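Local atomic coordinates of transmembrane oligosaccharyl transferase (Archaeoglobus fulgidus, PDB entry 3WAJ), a protein that is an archaeal membrane protein of the STT3/AglB family, with a GT-C-type helical N-terminal region that holds a zinc ion and a soluble C-terminal part of mixed helices and strands. Residues N31-V36 / L109-A114; Y809-E814 / Y820-P825; I206-Y211 / V251-V256. All coordinates share one frame; numbering follows the deposited sequence.

Contacts 1 and 3 belong to the helical STT3-type region, whereas contact 2 lies in the peripheral C-terminal part. Contact 1 is tied to the elements that carry the zinc ligands Asp47, Asp161 and His163: helix 47-60, which begins with Asp47, is touched by Leu109, and Ala110 is hydrogen-bonded through its backbone to Gly158, shortly before Asp161. Contact 3 packs two helices of the same region, with its centre about 31 Å from that of contact 1 and the nearest atoms about 12 Å apart. Contact 2 joins two strands about 51 Å from contact 1 and about 67 Å from contact 3 (centre to centre), on the opposite side of the chain's centre from contact 3. None of the three touches another.

Contact 1: residues N31-V36 / L109-A114; sequences NPWNSV and LAFIPA
Trp33 and Val36, on the short helix 33-36 that follows helix 19-30 in the helical STT3-type region, reach across to Phe111 and Ala110 of the longer helix 102-118. The contact is small, burying 115 Å² in all, and falls into an aromatic half and an aliphatic half. In the first, CZ3 of the Trp33 indole lies 3.7 Å from CZ of Phe111 and 3.9 Å from CE1 of the same ring, while Trp33 CH2 is 4.0 Å from Phe111 CZ. The indole reaches the edge of the phenyl ring, near its plane, and the two side chains run at a slant to each other. With CG of Trp33 opposite its backbone N (chi1 -178°), the six-membered part of the indole is carried out toward the neighbouring helix. Deeper in the protein, Val36 CG1 approaches the methyl CB of Ala110 at 4.1 Å; both bonds leaving the backbone here point at the partner segment, and their CA atoms are 7.9 Å apart.

Pro32 is the N-cap residue of helix 33-36. Its carbonyl O accepts from Ser35 N at 2.9 Å and from Val36 N at 3.3 Å, which fixes the turn bearing both touching side chains. Helix 102-118 is kinked at Pro113, whose nitrogen has no hydrogen to offer the preceding turn. Around the pair, Phe111 also rests on Ile29 of helix 19-30, and the Trp33 ring meets that of Phe37.

Across the gap the partners are carbon atoms alone, so the attraction is dispersive and depends on fit rather than direction. Because Trp33 and Phe111 are partly exposed and each also touches a crystal neighbour, their exact ring settings may owe something to the lattice, whereas Val36 and Ala110 are buried.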
ATOM      1  N   ASN A  31     -10.007 -14.255  14.950  1.00 59.69           N
ATOM      2  CA  ASN A  31      -9.282 -15.011  13.930  1.00 62.68           C
ATOM      3  C   ASN A  31      -7.803 -14.624  13.709  1.00 60.02           C
ATOM      4  O   ASN A  31      -6.940 -15.503  13.727  1.00 67.11           O
ATOM      5  CB  ASN A  31     -10.061 -15.023  12.610  1.00 63.69           C
ATOM      6  CG  ASN A  31     -10.980 -16.212  12.496  1.00 72.12           C
ATOM      7  OD1 ASN A  31     -11.858 -16.411  13.337  1.00 75.23           O
ATOM      8  ND2 ASN A  31     -10.784 -17.015  11.455  1.00 77.96           N
ATOM      9  N   PRO A  32      -7.500 -13.319  13.518  1.00 50.26           N
ATOM     10  CA  PRO A  32      -6.091 -13.015  13.244  1.00 49.84           C
ATOM     11  C   PRO A  32      -5.316 -12.588  14.492  1.00 49.81           C
ATOM     12  O   PRO A  32      -4.197 -12.100  14.351  1.00 51.29           O
ATOM     13  CB  PRO A  32      -6.192 -11.831  12.279  1.00 47.86           C
ATOM     14  CG  PRO A  32      -7.380 -11.065  12.808  1.00 46.34           C
ATOM     15  CD  PRO A  32      -8.346 -12.116  13.357  1.00 48.22           C
ATOM     16  N   TRP A  33      -5.895 -12.769  15.677  1.00 46.03           N
ATOM     17  CA  TRP A  33      -5.284 -12.314  16.928  1.00 45.28           C
ATOM     18  C   TRP A  33      -3.775 -12.615  17.066  1.00 52.80           C
ATOM     19  O   TRP A  33      -2.995 -11.748  17.481  1.00 55.59           O
ATOM     20  CB  TRP A  33      -6.051 -12.893  18.128  1.00 40.78           C
ATOM     21  CG  TRP A  33      -5.514 -12.428  19.426  1.00 40.60           C
ATOM     22  CD1 TRP A  33      -4.447 -12.939  20.103  1.00 41.75           C
ATOM     23  CD2 TRP A  33      -6.012 -11.341  20.218  1.00 49.46           C
ATOM     24  NE1 TRP A  33      -4.248 -12.239  21.268  1.00 47.72           N
ATOM     25  CE2 TRP A  33      -5.193 -11.253  21.365  1.00 50.27           C
ATOM     26  CE3 TRP A  33      -7.068 -10.432  20.065  1.00 51.67           C
ATOM     27  CZ2 TRP A  33      -5.396 -10.288  22.357  1.00 54.64           C
ATOM     28  CZ3 TRP A  33      -7.273  -9.481  21.047  1.00 54.83           C
ATOM     29  CH2 TRP A  33      -6.439  -9.412  22.182  1.00 56.44           C
ATOM     30  N   ASN A  34      -3.364 -13.831  16.723  1.00 54.02           N
ATOM     31  CA  ASN A  34      -1.967 -14.219  16.918  1.00 53.62           C
ATOM     32  C   ASN A  34      -1.034 -13.729  15.809  1.00 57.29           C
ATOM     33  O   ASN A  34       0.187 -13.782  15.951  1.00 64.94           O
ATOM     34  CB  ASN A  34      -1.825 -15.735  17.152  1.00 45.72           C
ATOM     35  CG  ASN A  34      -2.481 -16.191  18.453  1.00 52.27           C
ATOM     36  OD1 ASN A  34      -2.349 -15.542  19.494  1.00 59.23           O
ATOM     37  ND2 ASN A  34      -3.200 -17.307  18.394  1.00 51.04           N
ATOM     38  N   SER A  35      -1.607 -13.253  14.711  1.00 49.03           N
ATOM     39  CA  SER A  35      -0.800 -12.613  13.675  1.00 55.41           C
ATOM     40  C   SER A  35      -0.480 -11.154  14.037  1.00 49.39           C
ATOM     41  O   SER A  35       0.539 -10.607  13.619  1.00 46.72           O
ATOM     42  CB  SER A  35      -1.492 -12.671  12.312  1.00 56.60           C
ATOM     43  OG  SER A  35      -1.936 -13.972  12.009  1.00 63.08           O
ATOM     44  N   VAL A  36      -1.369 -10.532  14.803  1.00 45.93           N
ATOM     45  CA  VAL A  36      -1.193  -9.157  15.245  1.00 43.12           C
ATOM     46  C   VAL A  36      -0.419  -9.100  16.562  1.00 47.86           C
ATOM     47  O   VAL A  36       0.518  -8.308  16.718  1.00 52.48           O
ATOM     48  CB  VAL A  36      -2.554  -8.448  15.376  1.00 43.43           C
ATOM     49  CG1 VAL A  36      -2.378  -7.018  15.890  1.00 40.99           C
ATOM     50  CG2 VAL A  36      -3.303  -8.463  14.023  1.00 30.04           C
ATOM     51  N   LEU A 109      -4.615   1.164  18.336  1.00 37.84           N
ATOM     52  CA  LEU A 109      -4.877   1.401  16.918  1.00 40.30           C
ATOM     53  C   LEU A 109      -5.299   0.127  16.196  1.00 41.40           C
ATOM     54  O   LEU A 109      -6.125   0.183  15.293  1.00 42.94           O
ATOM     55  CB  LEU A 109      -3.660   2.009  16.222  1.00 36.26           C
ATOM     56  CG  LEU A 109      -3.198   3.320  16.830  1.00 38.19           C
ATOM     57  CD1 LEU A 109      -2.085   3.930  15.977  1.00 32.40           C
ATOM     58  CD2 LEU A 109      -4.380   4.294  16.984  1.00 40.27           C
ATOM     59  N   ALA A 110      -4.747  -1.014  16.606  1.00 40.96           N
ATOM     60  CA  ALA A 110      -5.074  -2.309  15.983  1.00 43.07           C
ATOM     61  C   ALA A 110      -6.564  -2.634  16.020  1.00 45.29           C
ATOM     62  O   ALA A 110      -7.100  -3.232  15.086  1.00 46.21           O
ATOM     63  CB  ALA A 110      -4.268  -3.442  16.627  1.00 38.86           C
ATOM     64  N   PHE A 111      -7.229  -2.253  17.106  1.00 46.52           N
ATOM     65  CA  PHE A 111      -8.649  -2.563  17.272  1.00 45.04           C
ATOM     66  C   PHE A 111      -9.569  -1.680  16.451  1.00 47.67           C
ATOM     67  O   PHE A 111     -10.685  -2.070  16.137  1.00 49.01           O
ATOM     68  CB  PHE A 111      -9.046  -2.480  18.739  1.00 39.73           C
ATOM     69  CG  PHE A 111      -8.532  -3.612  19.547  1.00 41.30           C
ATOM     70  CD1 PHE A 111      -9.163  -4.843  19.508  1.00 42.66           C
ATOM     71  CD2 PHE A 111      -7.396  -3.463  20.332  1.00 46.22           C
ATOM     72  CE1 PHE A 111      -8.672  -5.908  20.255  1.00 47.05           C
ATOM     73  CE2 PHE A 111      -6.897  -4.525  21.085  1.00 42.88           C
ATOM     74  CZ  PHE A 111      -7.533  -5.745  21.045  1.00 42.75           C
ATOM     75  N   ILE A 112      -9.096  -0.487  16.116  1.00 44.30           N
ATOM     76  CA  ILE A 112      -9.924   0.501  15.440  1.00 38.97           C
ATOM     77  C   ILE A 112     -10.586   0.037  14.125  1.00 45.19           C
ATOM     78  O   ILE A 112     -11.776   0.288  13.923  1.00 49.28           O
ATOM     79  CB  ILE A 112      -9.166   1.837  15.275  1.00 39.40           C
ATOM     80  CG1 ILE A 112      -9.053   2.500  16.646  1.00 40.08           C
ATOM     81  CG2 ILE A 112      -9.864   2.775  14.259  1.00 33.05           C
ATOM     82  CD1 ILE A 112      -8.183   3.740  16.681  1.00 44.07           C
ATOM     83  N   PRO A 113      -9.831  -0.625  13.226  1.00 44.95           N
ATOM     84  CA  PRO A 113     -10.518  -1.045  11.993  1.00 37.83           C
ATOM     85  C   PRO A 113     -11.482  -2.197  12.241  1.00 43.92           C
ATOM     86  O   PRO A 113     -12.517  -2.299  11.571  1.00 45.60           O
ATOM     87  CB  PRO A 113      -9.366  -1.493  11.080  1.00 37.27           C
ATOM     88  CG  PRO A 113      -8.229  -1.829  12.028  1.00 44.04           C
ATOM     89  CD  PRO A 113      -8.370  -0.848  13.155  1.00 47.34           C
ATOM     90  N   ALA A 114     -11.143  -3.068  13.185  1.00 46.08           N
ATOM     91  CA  ALA A 114     -12.058  -4.155  13.563  1.00 44.57           C
ATOM     92  C   ALA A 114     -13.367  -3.584  14.091  1.00 44.27           C
ATOM     93  O   ALA A 114     -14.441  -4.021  13.703  1.00 47.04           O
ATOM     94  CB  ALA A 114     -11.421  -5.076  14.595  1.00 38.94           C
TER

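Contact 2: residues Y809-E814 / Y820-P825; sequences YWQTVE and YTVVLP
Val813, Tyr809 and Gln811 give up the most surface to segment 820-825, all three reaching inward from strand 806-814. Val813 stands over the backbone of strand 819-824: its CG2 is 3.3 Å from the carbonyl O of Thr821 and 4.1 Å from Val822 CG2, while its other methyl, CG1, lies 4.2 Å from Tyr820 CB. A chi1 of 134° is far from a staggered position, so the placing of the two methyls is best read with caution.

Gln811 stretches out fully, CG opposite the backbone N (chi1 -172°) and the chain extended beyond it, and lays its amide group against Val822, with CD 3.4 Å from Val822 CG2. The two side chains overlap alongside, pointing opposite ways. At the other end Tyr809 and Pro825 approach from opposite directions, Pro825 CD lying obliquely to the tyrosine ring: the hydroxyl OH of Tyr809 is 3.4 Å from Pro825 CD, and the ring carbon CZ is 3.8 Å from that same CD. The tyrosine OH is hydrogen-bonded to Leu690 O, which satisfies this buried polar end.

At the end where the chain passes from one strand to the other, a water spans them, donating to Glu814 O and accepting from Thr821 N at 2.7 Å. The two strands run close to antiparallel, at 150°, with axes 6.9 Å apart, yet they pair with different neighbours: 806-814 with strand 792-800, and 819-824 with strand 780-785. Joined by side chains and one water rather than by a backbone ladder, the outermost strands of two sheets face each other, an arrangement consistent with a beta sandwich.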
ATOM      1  N   TYR A 809      35.101 -10.187   0.409  1.00 41.48           N
ATOM      2  CA  TYR A 809      35.119  -8.897  -0.267  1.00 40.87           C
ATOM      3  C   TYR A 809      36.266  -8.919  -1.270  1.00 46.81           C
ATOM      4  O   TYR A 809      37.401  -9.262  -0.924  1.00 47.27           O
ATOM      5  CB  TYR A 809      35.320  -7.739   0.720  1.00 43.40           C
ATOM      6  CG  TYR A 809      35.484  -6.395   0.022  1.00 49.99           C
ATOM      7  CD1 TYR A 809      34.376  -5.630  -0.315  1.00 48.47           C
ATOM      8  CD2 TYR A 809      36.745  -5.899  -0.319  1.00 47.56           C
ATOM      9  CE1 TYR A 809      34.511  -4.404  -0.966  1.00 44.36           C
ATOM     10  CE2 TYR A 809      36.886  -4.669  -0.973  1.00 47.07           C
ATOM     11  CZ  TYR A 809      35.762  -3.931  -1.289  1.00 46.66           C
ATOM     12  OH  TYR A 809      35.871  -2.719  -1.932  1.00 47.42           O
ATOM     13  N   TRP A 810      35.974  -8.556  -2.512  1.00 54.34           N
ATOM     14  CA  TRP A 810      37.003  -8.450  -3.543  1.00 58.17           C
ATOM     15  C   TRP A 810      36.869  -7.128  -4.276  1.00 56.15           C
ATOM     16  O   TRP A 810      35.760  -6.660  -4.510  1.00 57.27           O
ATOM     17  CB  TRP A 810      36.849  -9.571  -4.571  1.00 54.60           C
ATOM     18  CG  TRP A 810      37.431 -10.890  -4.176  1.00 57.62           C
ATOM     19  CD1 TRP A 810      36.766 -11.963  -3.646  1.00 57.37           C
ATOM     20  CD2 TRP A 810      38.801 -11.293  -4.308  1.00 59.08           C
ATOM     21  NE1 TRP A 810      37.637 -13.003  -3.435  1.00 61.09           N
ATOM     22  CE2 TRP A 810      38.893 -12.619  -3.831  1.00 59.31           C
ATOM     23  CE3 TRP A 810      39.955 -10.660  -4.781  1.00 58.49           C
ATOM     24  CZ2 TRP A 810      40.103 -13.322  -3.812  1.00 50.52           C
ATOM     25  CZ3 TRP A 810      41.156 -11.361  -4.760  1.00 58.09           C
ATOM     26  CH2 TRP A 810      41.219 -12.677  -4.280  1.00 51.65           C
ATOM     27  N   GLN A 811      37.995  -6.534  -4.643  1.00 51.15           N
ATOM     28  CA  GLN A 811      37.980  -5.444  -5.608  1.00 58.60           C
ATOM     29  C   GLN A 811      39.252  -5.550  -6.431  1.00 62.73           C
ATOM     30  O   GLN A 811      40.315  -5.857  -5.887  1.00 63.13           O
ATOM     31  CB  GLN A 811      37.886  -4.073  -4.927  1.00 58.94           C
ATOM     32  CG  GLN A 811      37.676  -2.925  -5.910  1.00 61.35           C
ATOM     33  CD  GLN A 811      37.687  -1.564  -5.237  1.00 69.64           C
ATOM     34  OE1 GLN A 811      37.581  -1.460  -4.013  1.00 72.20           O
ATOM     35  NE2 GLN A 811      37.825  -0.512  -6.035  1.00 72.42           N
ATOM     36  N   THR A 812      39.141  -5.331  -7.740  1.00 65.01           N
ATOM     37  CA  THR A 812      40.312  -5.371  -8.611  1.00 67.14           C
ATOM     38  C   THR A 812      40.424  -4.074  -9.389  1.00 68.25           C
ATOM     39  O   THR A 812      39.443  -3.584  -9.959  1.00 65.21           O
ATOM     40  CB  THR A 812      40.311  -6.583  -9.563  1.00 66.33           C
ATOM     41  OG1 THR A 812      40.511  -7.778  -8.806  1.00 69.26           O
ATOM     42  CG2 THR A 812      41.448  -6.473 -10.570  1.00 68.97           C
ATOM     43  N   VAL A 813      41.635  -3.529  -9.408  1.00 66.56           N
ATOM     44  CA  VAL A 813      41.871  -2.197  -9.930  1.00 67.20           C
ATOM     45  C   VAL A 813      42.929  -2.213 -11.032  1.00 77.23           C
ATOM     46  O   VAL A 813      43.995  -2.818 -10.883  1.00 79.38           O
ATOM     47  CB  VAL A 813      42.240  -1.242  -8.777  1.00 58.74           C
ATOM     48  CG1 VAL A 813      43.441  -0.391  -9.115  1.00 54.44           C
ATOM     49  CG2 VAL A 813      41.040  -0.389  -8.405  1.00 55.01           C
ATOM     50  N   GLU A 814      42.610  -1.565 -12.147  1.00 81.83           N
ATOM     51  CA  GLU A 814      43.505  -1.511 -13.296  1.00 87.22           C
ATOM     52  C   GLU A 814      44.629  -0.516 -13.014  1.00 85.68           C
ATOM     53  O   GLU A 814      44.405   0.524 -12.388  1.00 82.78           O
ATOM     54  CB  GLU A 814      42.722  -1.092 -14.542  1.00 94.90           C
ATOM     55  CG  GLU A 814      43.410  -1.386 -15.863  1.00103.55           C
ATOM     56  CD  GLU A 814      42.545  -1.034 -17.064  1.00109.87           C
ATOM     57  OE1 GLU A 814      41.656  -0.162 -16.939  1.00108.96           O
ATOM     58  OE2 GLU A 814      42.757  -1.638 -18.136  1.00115.62           O
ATOM     59  N   TYR A 820      48.684   2.520  -8.808  1.00 94.71           N
ATOM     60  CA  TYR A 820      47.347   1.994  -8.579  1.00 85.57           C
ATOM     61  C   TYR A 820      46.625   2.889  -7.578  1.00 81.48           C
ATOM     62  O   TYR A 820      47.257   3.630  -6.827  1.00 81.82           O
ATOM     63  CB  TYR A 820      47.419   0.565  -8.035  1.00 81.59           C
ATOM     64  CG  TYR A 820      47.771   0.492  -6.566  1.00 82.88           C
ATOM     65  CD1 TYR A 820      49.093   0.580  -6.141  1.00 85.21           C
ATOM     66  CD2 TYR A 820      46.781   0.332  -5.603  1.00 80.28           C
ATOM     67  CE1 TYR A 820      49.415   0.515  -4.797  1.00 84.49           C
ATOM     68  CE2 TYR A 820      47.093   0.266  -4.263  1.00 82.16           C
ATOM     69  CZ  TYR A 820      48.410   0.359  -3.863  1.00 83.06           C
ATOM     70  OH  TYR A 820      48.716   0.294  -2.521  1.00 81.49           O
ATOM     71  N   THR A 821      45.301   2.821  -7.568  1.00 77.27           N
ATOM     72  CA  THR A 821      44.523   3.500  -6.540  1.00 72.37           C
ATOM     73  C   THR A 821      43.275   2.678  -6.221  1.00 68.54           C
ATOM     74  O   THR A 821      42.534   2.283  -7.127  1.00 63.00           O
ATOM     75  CB  THR A 821      44.145   4.929  -6.964  1.00 67.12           C
ATOM     76  OG1 THR A 821      45.339   5.681  -7.222  1.00 74.39           O
ATOM     77  CG2 THR A 821      43.355   5.615  -5.868  1.00 60.32           C
ATOM     78  N   VAL A 822      43.054   2.394  -4.942  1.00 66.63           N
ATOM     79  CA  VAL A 822      41.873   1.626  -4.556  1.00 63.69           C
ATOM     80  C   VAL A 822      41.171   2.193  -3.310  1.00 65.25           C
ATOM     81  O   VAL A 822      41.821   2.635  -2.353  1.00 63.70           O
ATOM     82  CB  VAL A 822      42.187   0.115  -4.423  1.00 53.94           C
ATOM     83  CG1 VAL A 822      43.045  -0.156  -3.212  1.00 51.58           C
ATOM     84  CG2 VAL A 822      40.897  -0.690  -4.357  1.00 55.85           C
ATOM     85  N   VAL A 823      39.840   2.193  -3.345  1.00 60.06           N
ATOM     86  CA  VAL A 823      39.024   2.724  -2.254  1.00 58.13           C
ATOM     87  C   VAL A 823      38.367   1.562  -1.493  1.00 58.23           C
ATOM     88  O   VAL A 823      37.604   0.786  -2.074  1.00 58.18           O
ATOM     89  CB  VAL A 823      37.962   3.710  -2.802  1.00 58.03           C
ATOM     90  CG1 VAL A 823      37.304   4.517  -1.679  1.00 52.58           C
ATOM     91  CG2 VAL A 823      38.603   4.652  -3.800  1.00 54.70           C
ATOM     92  N   LEU A 824      38.680   1.445  -0.200  1.00 58.59           N
ATOM     93  CA  LEU A 824      38.193   0.349   0.642  1.00 54.32           C
ATOM     94  C   LEU A 824      37.176   0.871   1.667  1.00 57.87           C
ATOM     95  O   LEU A 824      37.413   1.892   2.315  1.00 61.60           O
ATOM     96  CB  LEU A 824      39.367  -0.330   1.355  1.00 52.46           C
ATOM     97  CG  LEU A 824      40.569  -0.707   0.480  1.00 53.89           C
ATOM     98  CD1 LEU A 824      41.694  -1.356   1.288  1.00 55.35           C
ATOM     99  CD2 LEU A 824      40.142  -1.629  -0.643  1.00 52.70           C
ATOM    100  N   PRO A 825      36.032   0.178   1.815  1.00 53.32           N
ATOM    101  CA  PRO A 825      34.983   0.660   2.722  1.00 49.65           C
ATOM    102  C   PRO A 825      34.944  -0.033   4.090  1.00 51.41           C
ATOM    103  O   PRO A 825      34.211   0.430   4.963  1.00 52.53           O
ATOM    104  CB  PRO A 825      33.701   0.327   1.953  1.00 47.46           C
ATOM    105  CG  PRO A 825      34.050  -0.949   1.234  1.00 43.53           C
ATOM    106  CD  PRO A 825      35.549  -0.923   0.963  1.00 45.75           C
TER
HETATM  107  O   HOH W   1      44.743   2.397 -10.217  1.00 59.02           O

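Contact 3: residues I206-Y211 / V251-V256; sequences ITIGLY and VVTFAV
Ile208 of helix 199-214 packs against Thr253 and Phe254 of helix 243-261, the firm part of a helix-helix contact within the helical STT3-type region. The short segments run in broadly the same direction, inclined by 37°, and their axes come within 8.5 Å. Ile208 is the residue with the largest share of the buried surface; its first side-chain bond is directed toward the partner helix, and the chain ends in CD1. That methyl lies 3.5 Å from Thr253 CG2, the two side chains lying nearly perpendicular, and 4.2 Å from Phe254 CE1, which approaches the same terminal carbon from the ring of the next residue. Although the first bond of the Phe254 side chain leaves its helix away from the partner, the ring swings back to reach Ile208. The residues here are all buried, and Ile208 also leans on Ala173 of helix 163-181 and on Ile221 and Ile225 of helix 221-234.

The other end of the contact is looser. Ile206 and Val256 are partly exposed, and although their CA atoms are the nearest pair across the two segments, 6.6 Å apart, the Ile206 side chain starts out away from the partner helix. Val256 CG1 meets both backbone and side chain, lying 4.0 Å from Ile206 N and 4.2 Å from Ile206 CG1.

Thr253 serves both its own helix and the interface. Its chi1 of -59° sets OG1 beside the backbone N, where it bonds to Val249 O one turn earlier, and turns the methyl CG2 opposite that N, toward Ile208 CD1.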
ATOM      1  N   ILE A 206     -23.335  15.605   8.473  1.00 63.39           N
ATOM      2  CA  ILE A 206     -22.192  15.221   9.299  1.00 58.23           C
ATOM      3  C   ILE A 206     -21.531  13.974   8.740  1.00 52.41           C
ATOM      4  O   ILE A 206     -20.305  13.887   8.682  1.00 56.16           O
ATOM      5  CB  ILE A 206     -22.587  15.022  10.792  1.00 59.58           C
ATOM      6  CG1 ILE A 206     -22.734  16.374  11.488  1.00 65.24           C
ATOM      7  CG2 ILE A 206     -21.550  14.205  11.532  1.00 55.11           C
ATOM      8  CD1 ILE A 206     -23.324  16.289  12.871  1.00 66.83           C
ATOM      9  N   THR A 207     -22.347  13.010   8.326  1.00 49.19           N
ATOM     10  CA  THR A 207     -21.831  11.772   7.747  1.00 50.83           C
ATOM     11  C   THR A 207     -21.090  12.050   6.435  1.00 47.08           C
ATOM     12  O   THR A 207     -20.059  11.439   6.163  1.00 53.76           O
ATOM     13  CB  THR A 207     -22.942  10.738   7.526  1.00 52.81           C
ATOM     14  OG1 THR A 207     -23.906  11.276   6.615  1.00 49.40           O
ATOM     15  CG2 THR A 207     -23.621  10.395   8.841  1.00 52.04           C
ATOM     16  N   ILE A 208     -21.599  12.976   5.625  1.00 38.85           N
ATOM     17  CA  ILE A 208     -20.850  13.363   4.430  1.00 41.62           C
ATOM     18  C   ILE A 208     -19.520  14.001   4.821  1.00 46.20           C
ATOM     19  O   ILE A 208     -18.450  13.552   4.387  1.00 45.30           O
ATOM     20  CB  ILE A 208     -21.638  14.299   3.514  1.00 45.14           C
ATOM     21  CG1 ILE A 208     -22.777  13.523   2.846  1.00 42.79           C
ATOM     22  CG2 ILE A 208     -20.710  14.913   2.447  1.00 42.59           C
ATOM     23  CD1 ILE A 208     -23.680  14.372   2.001  1.00 41.94           C
ATOM     24  N   GLY A 209     -19.596  15.034   5.661  1.00 47.78           N
ATOM     25  CA  GLY A 209     -18.416  15.661   6.230  1.00 42.99           C
ATOM     26  C   GLY A 209     -17.395  14.644   6.704  1.00 43.18           C
ATOM     27  O   GLY A 209     -16.205  14.754   6.365  1.00 42.89           O
ATOM     28  N   LEU A 210     -17.850  13.647   7.462  1.00 44.04           N
ATOM     29  CA  LEU A 210     -16.929  12.652   8.021  1.00 44.87           C
ATOM     30  C   LEU A 210     -16.344  11.789   6.913  1.00 40.39           C
ATOM     31  O   LEU A 210     -15.165  11.413   6.961  1.00 36.87           O
ATOM     32  CB  LEU A 210     -17.609  11.808   9.094  1.00 44.61           C
ATOM     33  CG  LEU A 210     -17.932  12.608  10.352  1.00 45.96           C
ATOM     34  CD1 LEU A 210     -18.551  11.743  11.432  1.00 47.97           C
ATOM     35  CD2 LEU A 210     -16.683  13.290  10.874  1.00 43.78           C
ATOM     36  N   TYR A 211     -17.157  11.513   5.895  1.00 35.45           N
ATOM     37  CA  TYR A 211     -16.683  10.790   4.710  1.00 34.43           C
ATOM     38  C   TYR A 211     -15.486  11.499   4.042  1.00 39.02           C
ATOM     39  O   TYR A 211     -14.419  10.907   3.868  1.00 41.62           O
ATOM     40  CB  TYR A 211     -17.846  10.561   3.728  1.00 36.37           C
ATOM     41  CG  TYR A 211     -17.481   9.771   2.495  1.00 38.55           C
ATOM     42  CD1 TYR A 211     -16.630   8.681   2.571  1.00 39.90           C
ATOM     43  CD2 TYR A 211     -17.994  10.110   1.257  1.00 39.21           C
ATOM     44  CE1 TYR A 211     -16.290   7.959   1.443  1.00 41.69           C
ATOM     45  CE2 TYR A 211     -17.660   9.388   0.119  1.00 39.31           C
ATOM     46  CZ  TYR A 211     -16.807   8.315   0.222  1.00 39.25           C
ATOM     47  OH  TYR A 211     -16.464   7.593  -0.898  1.00 42.68           O
ATOM     48  N   VAL A 251     -30.000  20.973   0.588  1.00 47.35           N
ATOM     49  CA  VAL A 251     -29.423  22.278   0.900  1.00 48.98           C
ATOM     50  C   VAL A 251     -28.770  22.260   2.284  1.00 57.69           C
ATOM     51  O   VAL A 251     -27.614  22.653   2.429  1.00 60.59           O
ATOM     52  CB  VAL A 251     -30.455  23.421   0.802  1.00 47.95           C
ATOM     53  CG1 VAL A 251     -29.923  24.674   1.478  1.00 36.53           C
ATOM     54  CG2 VAL A 251     -30.789  23.721  -0.665  1.00 51.90           C
ATOM     55  N   VAL A 252     -29.500  21.770   3.283  1.00 61.17           N
ATOM     56  CA  VAL A 252     -28.993  21.701   4.653  1.00 59.50           C
ATOM     57  C   VAL A 252     -27.801  20.751   4.757  1.00 59.92           C
ATOM     58  O   VAL A 252     -26.742  21.123   5.283  1.00 57.48           O
ATOM     59  CB  VAL A 252     -30.101  21.292   5.662  1.00 50.57           C
ATOM     60  CG1 VAL A 252     -29.528  21.124   7.076  1.00 48.46           C
ATOM     61  CG2 VAL A 252     -31.224  22.326   5.668  1.00 45.20           C
ATOM     62  N   THR A 253     -27.981  19.535   4.244  1.00 59.03           N
ATOM     63  CA  THR A 253     -26.940  18.501   4.241  1.00 59.27           C
ATOM     64  C   THR A 253     -25.609  18.994   3.639  1.00 58.53           C
ATOM     65  O   THR A 253     -24.542  18.919   4.274  1.00 56.65           O
ATOM     66  CB  THR A 253     -27.416  17.267   3.455  1.00 56.35           C
ATOM     67  OG1 THR A 253     -28.616  16.751   4.046  1.00 57.27           O
ATOM     68  CG2 THR A 253     -26.356  16.182   3.439  1.00 56.54           C
ATOM     69  N   PHE A 254     -25.680  19.499   2.416  1.00 54.21           N
ATOM     70  CA  PHE A 254     -24.493  20.013   1.748  1.00 58.41           C
ATOM     71  C   PHE A 254     -23.929  21.232   2.473  1.00 58.36           C
ATOM     72  O   PHE A 254     -22.717  21.388   2.556  1.00 59.65           O
ATOM     73  CB  PHE A 254     -24.791  20.306   0.271  1.00 55.35           C
ATOM     74  CG  PHE A 254     -24.897  19.067  -0.570  1.00 56.83           C
ATOM     75  CD1 PHE A 254     -23.920  18.077  -0.491  1.00 53.66           C
ATOM     76  CD2 PHE A 254     -25.972  18.879  -1.432  1.00 57.17           C
ATOM     77  CE1 PHE A 254     -24.002  16.922  -1.267  1.00 56.68           C
ATOM     78  CE2 PHE A 254     -26.069  17.721  -2.213  1.00 57.30           C
ATOM     79  CZ  PHE A 254     -25.079  16.744  -2.131  1.00 60.11           C
ATOM     80  N   ALA A 255     -24.803  22.081   3.011  1.00 52.35           N
ATOM     81  CA  ALA A 255     -24.338  23.210   3.812  1.00 51.93           C
ATOM     82  C   ALA A 255     -23.551  22.726   5.035  1.00 51.79           C
ATOM     83  O   ALA A 255     -22.445  23.212   5.312  1.00 53.35           O
ATOM     84  CB  ALA A 255     -25.504  24.106   4.235  1.00 49.55           C
ATOM     85  N   VAL A 256     -24.115  21.763   5.758  1.00 48.78           N
ATOM     86  CA  VAL A 256     -23.465  21.262   6.959  1.00 49.86           C
ATOM     87  C   VAL A 256     -22.134  20.596   6.622  1.00 51.12           C
ATOM     88  O   VAL A 256     -21.133  20.854   7.282  1.00 52.50           O
ATOM     89  CB  VAL A 256     -24.389  20.319   7.763  1.00 54.05           C
ATOM     90  CG1 VAL A 256     -23.610  19.585   8.856  1.00 52.98           C
ATOM     91  CG2 VAL A 256     -25.551  21.110   8.371  1.00 53.52           C
TER